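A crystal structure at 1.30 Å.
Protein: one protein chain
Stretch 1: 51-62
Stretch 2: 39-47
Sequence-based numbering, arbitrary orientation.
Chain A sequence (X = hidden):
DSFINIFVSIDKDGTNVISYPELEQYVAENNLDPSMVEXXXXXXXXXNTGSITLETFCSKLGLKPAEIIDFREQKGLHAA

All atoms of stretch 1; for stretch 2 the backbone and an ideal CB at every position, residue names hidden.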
# COMPACT_ATOMS: atom_id res chain seq x y z
N SER A 51 -11.23 0.75 -2.54
CA SER A 51 -10.01 0.93 -1.73
C SER A 51 -9.21 -0.37 -1.84
O SER A 51 -9.68 -1.36 -2.42
CB SER A 51 -10.32 1.25 -0.29
OG SER A 51 -11.02 0.18 0.32
N ILE A 52 -8.00 -0.34 -1.30
CA ILE A 52 -7.09 -1.46 -1.43
C ILE A 52 -6.75 -1.98 -0.04
O ILE A 52 -6.05 -1.32 0.72
CB ILE A 52 -5.82 -1.06 -2.19
CG1 ILE A 52 -6.13 -0.78 -3.69
CG2 ILE A 52 -4.74 -2.13 -2.03
CD1 ILE A 52 -5.07 0.02 -4.42
N THR A 53 -7.22 -3.16 0.32
CA THR A 53 -6.94 -3.69 1.65
C THR A 53 -5.60 -4.40 1.69
O THR A 53 -5.09 -4.93 0.68
CB THR A 53 -8.02 -4.69 2.11
OG1 THR A 53 -7.99 -5.85 1.26
CG2 THR A 53 -9.40 -4.06 2.05
N LEU A 54 -5.03 -4.43 2.89
CA LEU A 54 -3.81 -5.20 3.11
C LEU A 54 -4.03 -6.66 2.67
O LEU A 54 -3.13 -7.26 2.06
CB LEU A 54 -3.43 -5.12 4.59
CG LEU A 54 -2.21 -5.95 4.94
CD1 LEU A 54 -1.01 -5.52 4.12
CD2 LEU A 54 -1.92 -5.78 6.45
N GLU A 55 -5.22 -7.22 2.97
CA GLU A 55 -5.53 -8.62 2.63
C GLU A 55 -5.41 -8.89 1.11
O GLU A 55 -4.82 -9.87 0.68
CB GLU A 55 -6.94 -9.01 3.11
CG GLU A 55 -7.08 -9.14 4.64
CD GLU A 55 -6.36 -10.35 5.23
OE1 GLU A 55 -6.14 -11.37 4.55
OE2 GLU A 55 -6.01 -10.29 6.38
N THR A 56 -5.99 -8.02 0.30
CA THR A 56 -6.00 -8.25 -1.15
C THR A 56 -4.62 -7.99 -1.73
O THR A 56 -4.16 -8.70 -2.63
CB THR A 56 -7.06 -7.37 -1.82
OG1 THR A 56 -8.35 -7.73 -1.27
CG2 THR A 56 -7.08 -7.61 -3.30
N PHE A 57 -3.96 -6.95 -1.23
CA PHE A 57 -2.60 -6.64 -1.62
C PHE A 57 -1.72 -7.88 -1.39
O PHE A 57 -1.00 -8.34 -2.30
CB PHE A 57 -2.11 -5.43 -0.81
CG PHE A 57 -0.72 -4.98 -1.11
CD1 PHE A 57 0.33 -5.35 -0.27
CD2 PHE A 57 -0.45 -4.12 -2.16
CE1 PHE A 57 1.63 -4.88 -0.50
CE2 PHE A 57 0.82 -3.64 -2.38
CZ PHE A 57 1.86 -4.02 -1.54
N CYS A 58 -1.83 -8.48 -0.20
CA CYS A 58 -1.00 -9.61 0.15
C CYS A 58 -1.35 -10.86 -0.67
O CYS A 58 -0.47 -11.61 -1.10
CB CYS A 58 -1.12 -9.93 1.64
SG CYS A 58 -0.26 -8.76 2.71
N SER A 59 -2.64 -11.11 -0.86
CA SER A 59 -3.04 -12.27 -1.65
C SER A 59 -2.49 -12.20 -3.08
O SER A 59 -2.05 -13.21 -3.63
CB SER A 59 -4.56 -12.38 -1.66
OG SER A 59 -5.02 -12.72 -0.36
N LYS A 60 -2.50 -11.02 -3.67
CA LYS A 60 -2.03 -10.86 -5.05
C LYS A 60 -0.53 -11.03 -5.15
O LYS A 60 -0.02 -11.52 -6.15
CB LYS A 60 -2.44 -9.50 -5.62
CG LYS A 60 -3.95 -9.34 -5.81
CD LYS A 60 -4.51 -10.26 -6.89
CE LYS A 60 -6.03 -10.09 -6.98
NZ LYS A 60 -6.66 -10.89 -8.06
N LEU A 61 0.20 -10.61 -4.11
CA LEU A 61 1.65 -10.61 -4.17
C LEU A 61 2.30 -11.83 -3.51
O LEU A 61 3.51 -11.99 -3.57
CB LEU A 61 2.20 -9.33 -3.52
CG LEU A 61 1.80 -8.07 -4.28
CD1 LEU A 61 2.17 -6.81 -3.50
CD2 LEU A 61 2.50 -8.06 -5.63
N GLY A 62 1.50 -12.67 -2.85
CA GLY A 62 2.04 -13.82 -2.13
C GLY A 62 2.69 -13.46 -0.80
O GLY A 62 3.62 -14.14 -0.36
N UNK A 39 -3.14 1.07 -12.43
CA UNK A 39 -2.51 -0.24 -12.32
C UNK A 39 -2.72 -0.83 -10.92
O UNK A 39 -3.03 -2.02 -10.78
CB UNK A 39 -1.02 -0.14 -12.64
N UNK A 40 -2.56 -0.02 -9.88
CA UNK A 40 -2.79 -0.49 -8.50
C UNK A 40 -4.25 -0.88 -8.30
O UNK A 40 -4.56 -1.87 -7.61
CB UNK A 40 -2.39 0.59 -7.49
N UNK A 41 -5.15 -0.09 -8.85
CA UNK A 41 -6.58 -0.40 -8.71
C UNK A 41 -6.87 -1.74 -9.39
O UNK A 41 -7.59 -2.58 -8.85
CB UNK A 41 -7.44 0.71 -9.31
N UNK A 42 -6.29 -1.96 -10.56
CA UNK A 42 -6.56 -3.17 -11.30
C UNK A 42 -5.95 -4.40 -10.67
O UNK A 42 -6.57 -5.46 -10.63
CB UNK A 42 -6.05 -3.02 -12.74
N UNK A 43 -4.73 -4.27 -10.17
CA UNK A 43 -4.06 -5.41 -9.54
C UNK A 43 -4.60 -5.71 -8.12
O UNK A 43 -4.77 -6.88 -7.76
CB UNK A 43 -2.55 -5.14 -9.47
N UNK A 44 -4.93 -4.67 -7.35
CA UNK A 44 -5.17 -4.80 -5.90
C UNK A 44 -6.58 -4.45 -5.46
O UNK A 44 -6.94 -4.63 -4.29
CB UNK A 44 -4.19 -3.91 -5.14
N UNK A 45 -7.39 -3.94 -6.39
CA UNK A 45 -8.82 -3.75 -6.13
C UNK A 45 -9.60 -4.25 -7.34
O UNK A 45 -10.37 -3.51 -7.93
CB UNK A 45 -9.14 -2.28 -5.84
N UNK A 46 -9.40 -5.54 -7.71
CA UNK A 46 -9.98 -6.00 -8.97
C UNK A 46 -11.50 -5.98 -8.97
O UNK A 46 -12.07 -5.81 -10.05
CB UNK A 46 -9.49 -7.42 -9.28
N UNK A 47 -12.12 -6.17 -7.81
CA UNK A 47 -13.58 -6.13 -7.69
C UNK A 47 -14.13 -4.71 -7.52
O UNK A 47 -15.33 -4.53 -7.32
CB UNK A 47 -14.02 -6.99 -6.50

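Position 39 lies on a helical turn with nothing of stretch 1 within 5.5 Å of its ideal CB. Stretch 1 sets no demand here, so almost any helix-compatible residue would serve; the deposited one is Lys39.

Position 40 is different. Its CA-to-CB bond points sideways, but the ideal CB is 4.1 Å from Ile52 CD1, and the Phe57 ring lies farther along. A large apolar or aromatic side chain could span that distance, whereas a small one would stop short of Phe57. The residue is Trp40. Its chi1 of -85° carries the indole inward until CZ3 is 3.5 Å from Phe57 CE2; the two rings are nearly parallel but slid apart, so they barely overlap. Ile52 CD1 packs at the indole edge.

At position 41 the ideal CB is 5.5 Å from Ile52 CD1, marginal for contact, and many residues would fit. Lys41 extends its chain away from stretch 1.

At position 42 nothing of stretch 1 lies within 5.5 Å of the ideal CB, so polar or charged residues that favour a helix would do; the residue is Gln42, which makes no contact with stretch 1.

Position 43 has an ideal CB beyond 5.5 Å of stretch 1, which leaves the choice wide. Leu43 makes its contact through the backbone: Lys60 CG lies 3.2 Å from Leu43 O.

Position 44 is the most constrained. Its ideal CB is 3.6 Å from Ile52 CG2 and 4.7 Å from Phe57 CA, and the apolar atoms of Phe57 and Leu61 lie beyond. Leucine, methionine or an aromatic residue would suit. Phe44 has the largest covered area in its stretch. The edge of Phe57 points toward its face, with centroids 4.9 Å apart, while Lys60 CB packs at the edge of the Phe44 ring, 3.9 Å from Phe44 CD1, and Leu61 CG comes within 3.8 Å of Phe44 CE1. A water donates to both Phe44 O and Ser51 O and accepts from Thr53 N, linking the backbones.

At position 45 the chain leaves the helix, with phi/psi of -135/56. The ideal CB is 3.6 Å from Ser51 O and 4.0 Å from Ile52 CG1, so a compact side chain fits; a carbonyl alone would favour a donor. The residue is nevertheless Asp45. Its OD1 is 3.3 Å from Ser51 O, two acceptors that cannot bond each other, and both carboxylate oxygens find hydrogen-bonding partners just outside the two stretches.

Position 46, with phi of -64°, admits proline, and its ideal CB is 4.6 Å from Lys60 NZ, so an acidic or compact apolar residue is also plausible. Pro46 packs its CG 3.9 Å from Lys60 CE.

Position 47 faces open space, tolerating many polar residues; Asp47 makes no contact with stretch 1.

Stretch 2, residues 39-47: KWKQLFDPD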
# COMPACT_ATOMS: atom_id res chain seq x y z
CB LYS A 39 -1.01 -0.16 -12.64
CG LYS A 39 -0.68 0.30 -14.06
CD LYS A 39 0.84 0.33 -14.22
CE LYS A 39 1.33 1.59 -14.94
NZ LYS A 39 0.88 1.65 -16.36
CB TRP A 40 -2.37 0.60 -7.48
CG TRP A 40 -0.90 0.53 -7.15
CD1 TRP A 40 0.15 0.74 -8.02
CD2 TRP A 40 -0.32 0.20 -5.88
NE1 TRP A 40 1.34 0.55 -7.37
CE2 TRP A 40 1.08 0.22 -6.05
CE3 TRP A 40 -0.84 -0.13 -4.62
CZ2 TRP A 40 1.96 -0.06 -5.01
CZ3 TRP A 40 0.05 -0.39 -3.58
CH2 TRP A 40 1.43 -0.36 -3.80
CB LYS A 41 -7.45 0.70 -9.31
CG LYS A 41 -7.47 2.03 -8.56
CD LYS A 41 -8.34 3.06 -9.28
CE LYS A 41 -8.45 4.38 -8.49
NZ LYS A 41 -9.34 5.37 -9.14
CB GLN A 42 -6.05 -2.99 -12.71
CG GLN A 42 -6.90 -2.02 -13.49
CD GLN A 42 -6.51 -1.93 -14.96
OE1 GLN A 42 -5.61 -2.64 -15.42
NE2 GLN A 42 -7.17 -1.05 -15.70
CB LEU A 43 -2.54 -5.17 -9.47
CG LEU A 43 -1.76 -5.11 -10.80
CD1 LEU A 43 -0.32 -4.63 -10.61
CD2 LEU A 43 -1.74 -6.45 -11.51
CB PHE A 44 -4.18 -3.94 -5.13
CG PHE A 44 -2.76 -4.26 -5.46
CD1 PHE A 44 -2.28 -5.56 -5.41
CD2 PHE A 44 -1.89 -3.22 -5.81
CE1 PHE A 44 -0.95 -5.84 -5.72
CE2 PHE A 44 -0.58 -3.49 -6.12
CZ PHE A 44 -0.11 -4.80 -6.08
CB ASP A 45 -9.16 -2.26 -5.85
CG ASP A 45 -10.59 -2.07 -5.36
OD1 ASP A 45 -11.20 -3.05 -4.84
OD2 ASP A 45 -11.11 -0.93 -5.48
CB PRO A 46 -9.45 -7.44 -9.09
CG PRO A 46 -9.17 -7.84 -7.66
CD PRO A 46 -8.63 -6.60 -7.04
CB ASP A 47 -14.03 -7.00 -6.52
CG ASP A 47 -13.77 -8.47 -6.76
OD1 ASP A 47 -13.27 -9.15 -5.85
OD2 ASP A 47 -14.06 -8.94 -7.87
O HOH W 1 -8.81 -4.25 -2.19
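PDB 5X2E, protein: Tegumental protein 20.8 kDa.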